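Local coordinates for Lmo0131 protein (Listeria monocytogenes, PDB 4Q6J) that belongs to the EAL-domain family of TIM-barrel proteins and may hydrolyse cyclic diguanylate, as family members with phosphodiesterase activity do, at the interface of chains A and B and the interface of chains A and C. Coordinates in Å, arbitrary orientation; residue numbers count along the deposited sequence, not the author numbering. Chains: chain A/B/C, Lmo0131 protein.

Contact 1: the interface of chains A and B. Residues chain A 54-55; chain B 54-55.
A:Ile54 and B:Ile54 meet where two EAL-domain barrels pack about a two-fold axis, within the 3-10 helix 53-55 of chain A and in the first turn of helix 53-62 of chain B. Matching residues face one another, with the CA atoms of A:Ile54 and B:Ile54 7.8 Å apart, which places the patch close to the axis. The more deeply buried part is aliphatic, with 52 Å² of A:Ile54 and 45 Å² of B:Ile54 hidden by the partner. CD1 of A:Ile54 lies 3.6 Å from CG1 of B:Ile54, and the two side chains run antiparallel past each other. Their torsions break the exact symmetry. In A:Ile54, CG1 sits between the backbone N and the carbonyl carbon (chi1 63°), sending CD1 across to the partner; in B:Ile54, CG1 is anti to N (chi1 -177°), and CG2 instead comes 3.7 Å from OD1 of A:Asp55. The aspartates are less buried by the partner, at 27 Å² for A:Asp55 and 29 Å² for B:Asp55, though not more widely spaced. Their side chains cross at about a right angle, with the carboxylate planes 53° apart. OD1 of A:Asp55 approaches OD1 of B:Asp55 to 3.4 Å; if both carboxylates are charged they would repel at this spacing, which might raise the pKa of one.

Contact 2: the interface of chains A and C. Residues chain A 164; chain C 157-158, 194, 198.
The loop carrying the DDFG motif of the EAL domain supplies one wall of this contact, through C:Phe157 and C:Gly158; the helix 189-204 supplies the other, through C:Ile194 and C:Ile198. Because that motif belongs to the active-site end of the barrel, the contact may couple pairing of the chains to the catalytic loop. From the opposite chain A:Leu164, near the start of helix 163-169, enters between the walls like a peg. The areas support that reading: A:Leu164 has 65 Å² hidden by chain C, out of 110 Å² summed over the patch, whereas each receiving residue contributes 14 Å² or less. Its first torsion turns CG away from the carbonyl carbon and beside the backbone N (chi1 -68°), so that the branched end points into chain C. Methyl CD1 makes the nearest approach, 3.7 Å to CE1 of C:Phe157. CD1 of A:Leu164 is 6.2 Å from CD2 of C:Phe157, opposite CE1 in the ring, so the methyl rests against the rim and is not centred over the face. C:Phe157 presents this rim with its CG anti to the backbone N (chi1 -175°). C:Ile194 and C:Ile198 stand one helical turn apart and receive the two branches separately: CD2 of A:Leu164 is 4.2 Å from CG2 of C:Ile194, and CD1 is 4.3 Å from CD1 of C:Ile198. On the loop side, CD1 of A:Leu164 lies 4.3 Å from CA of C:Gly158.

Contact 3: the interface of chains A and B. Residues chain A 8, 12, 62; chain B 179-180, 183.
CH2 of A:Trp12, at the benzo end of the indole, lies 3.7 Å from CB of B:Ala183, a van der Waals contact between two EAL-domain chains. A:Trp12 belongs to the N-terminal helix 8-16, and B:Ala183 follows the 3-10 helix 179-182. The neighbouring indole carbon CZ2 of A:Trp12 is 4.0 Å from the same CB of B:Ala183, so the methyl meets this outer edge of the ring system at two adjacent atoms. A:Leu62, ending helix 57-62 and with 44 Å² hidden by chain B, fills in beside the indole. With CG anti to the backbone N (chi1 171°), that leucine extends towards two partners: its CD2 is 3.9 Å from SE of B:Met179 and 4.0 Å from CB of B:Ala183. B:Met179, a selenomethionine at the start of the 3-10 helix, has 52 Å² hidden by chain A. Its selenium gives the dependable evidence for where the side chain lies. The terminal methyl CE of B:Met179 is modelled so near A:Ser8 that the separations are too short to be reliable, and its placement, including its approach to NE1 of A:Trp12, is doubtful. Packing slackens towards B:Ser180, whose CA is 4.4 Å from CD2 of A:Leu62.

Contact 1: the interface of chains A and B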
# COMPACT_ATOMS: atom_id res chain seq x y z
N ILE A 54 16.87 -4.19 6.52
CA ILE A 54 16.37 -3.81 5.20
C ILE A 54 17.17 -4.51 4.11
O ILE A 54 16.64 -4.86 3.06
CB ILE A 54 16.30 -2.29 4.99
CG1 ILE A 54 17.68 -1.64 5.04
CG2 ILE A 54 15.41 -1.65 6.03
CD1 ILE A 54 18.33 -1.51 3.69
N ASP A 55 18.46 -4.70 4.36
CA ASP A 55 19.31 -5.43 3.44
C ASP A 55 19.09 -6.95 3.53
O ASP A 55 19.73 -7.71 2.85
CB ASP A 55 20.77 -5.02 3.59
CG ASP A 55 20.95 -3.53 3.50
OD1 ASP A 55 20.90 -3.00 2.38
OD2 ASP A 55 21.12 -2.89 4.56
N ILE B 54 18.57 1.05 -2.14
CA ILE B 54 17.73 0.69 -1.00
C ILE B 54 18.06 1.52 0.25
O ILE B 54 17.18 1.82 1.06
CB ILE B 54 17.82 -0.83 -0.71
CG1 ILE B 54 16.89 -1.23 0.43
CG2 ILE B 54 19.26 -1.27 -0.48
CD1 ILE B 54 15.78 -2.20 -0.00
N ASP B 55 19.32 1.89 0.38
CA ASP B 55 19.75 2.73 1.48
C ASP B 55 19.41 4.21 1.28
O ASP B 55 18.74 4.81 2.13
CB ASP B 55 21.23 2.51 1.70
CG ASP B 55 21.57 1.06 1.81
OD1 ASP B 55 20.94 0.37 2.64
OD2 ASP B 55 22.43 0.59 1.04

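Contact 2: the interface of chains A and C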
# COMPACT_ATOMS: atom_id res chain seq x y z
N LEU A 164 -1.90 9.85 13.43
CA LEU A 164 -2.83 10.41 14.38
C LEU A 164 -3.84 9.36 14.86
O LEU A 164 -4.31 9.44 15.99
CB LEU A 164 -3.56 11.59 13.76
CG LEU A 164 -2.66 12.79 13.51
CD1 LEU A 164 -3.36 13.83 12.66
CD2 LEU A 164 -2.19 13.41 14.80
N PHE C 157 -7.62 14.07 6.14
CA PHE C 157 -6.42 14.45 6.85
C PHE C 157 -6.15 13.48 7.98
O PHE C 157 -6.90 13.31 8.91
CB PHE C 157 -6.43 15.89 7.39
CG PHE C 157 -5.12 16.29 8.01
CD1 PHE C 157 -4.86 16.00 9.33
CD2 PHE C 157 -4.11 16.84 7.25
CE1 PHE C 157 -3.65 16.32 9.89
CE2 PHE C 157 -2.90 17.15 7.81
CZ PHE C 157 -2.67 16.90 9.14
N GLY C 158 -4.99 12.87 7.86
CA GLY C 158 -4.34 12.07 8.85
C GLY C 158 -4.69 10.61 8.72
O GLY C 158 -3.92 9.77 9.16
N ILE C 194 -6.60 16.16 20.14
CA ILE C 194 -5.98 16.06 18.83
C ILE C 194 -6.61 17.03 17.85
O ILE C 194 -5.92 17.74 17.12
CB ILE C 194 -6.06 14.64 18.29
CG1 ILE C 194 -5.14 13.72 19.08
CG2 ILE C 194 -5.70 14.62 16.80
CD1 ILE C 194 -5.45 12.26 18.91
N ILE C 198 -4.86 20.12 15.82
CA ILE C 198 -4.84 20.18 14.36
C ILE C 198 -5.50 21.46 13.83
O ILE C 198 -4.99 22.08 12.91
CB ILE C 198 -5.44 18.90 13.74
CG1 ILE C 198 -4.55 17.69 14.08
CG2 ILE C 198 -5.61 19.04 12.25
CD1 ILE C 198 -3.05 17.92 13.79

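Contact 3: the interface of chains A and B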
# COMPACT_ATOMS: atom_id res chain seq x y z
N SER A 8 23.38 -14.40 -1.33
CA SER A 8 22.19 -14.71 -0.57
C SER A 8 22.42 -15.98 0.24
O SER A 8 21.88 -16.16 1.33
CB SER A 8 20.99 -14.91 -1.48
OG SER A 8 20.49 -13.67 -1.93
N TRP A 12 21.50 -16.30 4.11
CA TRP A 12 20.76 -17.48 4.53
C TRP A 12 21.41 -18.24 5.63
O TRP A 12 20.77 -18.59 6.61
CB TRP A 12 20.64 -18.41 3.34
CG TRP A 12 19.56 -18.00 2.51
CD1 TRP A 12 19.13 -16.74 2.31
CD2 TRP A 12 18.68 -18.85 1.78
NE1 TRP A 12 18.05 -16.73 1.47
CE2 TRP A 12 17.75 -18.02 1.14
CE3 TRP A 12 18.59 -20.23 1.61
CZ2 TRP A 12 16.73 -18.53 0.34
CZ3 TRP A 12 17.59 -20.74 0.81
CH2 TRP A 12 16.68 -19.89 0.18
N LEU A 62 11.48 -14.97 3.58
CA LEU A 62 11.57 -16.20 2.80
C LEU A 62 11.69 -17.39 3.73
O LEU A 62 10.90 -18.32 3.65
CB LEU A 62 12.77 -16.14 1.85
CG LEU A 62 13.29 -17.32 1.03
CD1 LEU A 62 12.20 -18.12 0.35
CD2 LEU A 62 14.24 -16.76 -0.02
N MSE B 179 14.71 -13.16 -6.54
CA MSE B 179 15.42 -14.28 -5.98
C MSE B 179 14.51 -15.30 -5.33
O MSE B 179 14.80 -16.48 -5.43
CB MSE B 179 16.52 -13.78 -5.06
CG MSE B 179 16.13 -13.72 -3.61
SE MSE B 179 16.70 -15.39 -2.74
CE MSE B 179 17.81 -14.36 -1.49
N SER B 180 13.47 -14.87 -4.65
CA SER B 180 12.57 -15.80 -3.97
C SER B 180 11.90 -16.78 -4.94
O SER B 180 11.61 -17.93 -4.62
CB SER B 180 11.48 -15.02 -3.26
OG SER B 180 10.63 -14.43 -4.22
N ALA B 183 14.05 -19.89 -5.28
CA ALA B 183 14.62 -20.47 -4.09
C ALA B 183 13.78 -21.66 -3.61
O ALA B 183 12.57 -21.73 -3.91
CB ALA B 183 14.73 -19.42 -2.99

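Contacts 1 and 3 belong to one A-B interface, their C-alpha centres about 16 Å apart. Contact 1 lies near its two-fold, while contact 3 lies off the axis and recurs with the chains exchanged. Residues 54-55 and 62 connect them: in chain B a single helix, 53-62, spans this stretch, whereas chain A breaks it into 53-55 and 57-62. Contact 2 belongs to the separate A-C interface, its C-alpha centre about 30 Å from that of contact 1 and about 40 Å from that of contact 3. Chain A thus uses two distinct surfaces, consistent with the four-chain deposited assembly, although the structure alone does not show which interface is biological.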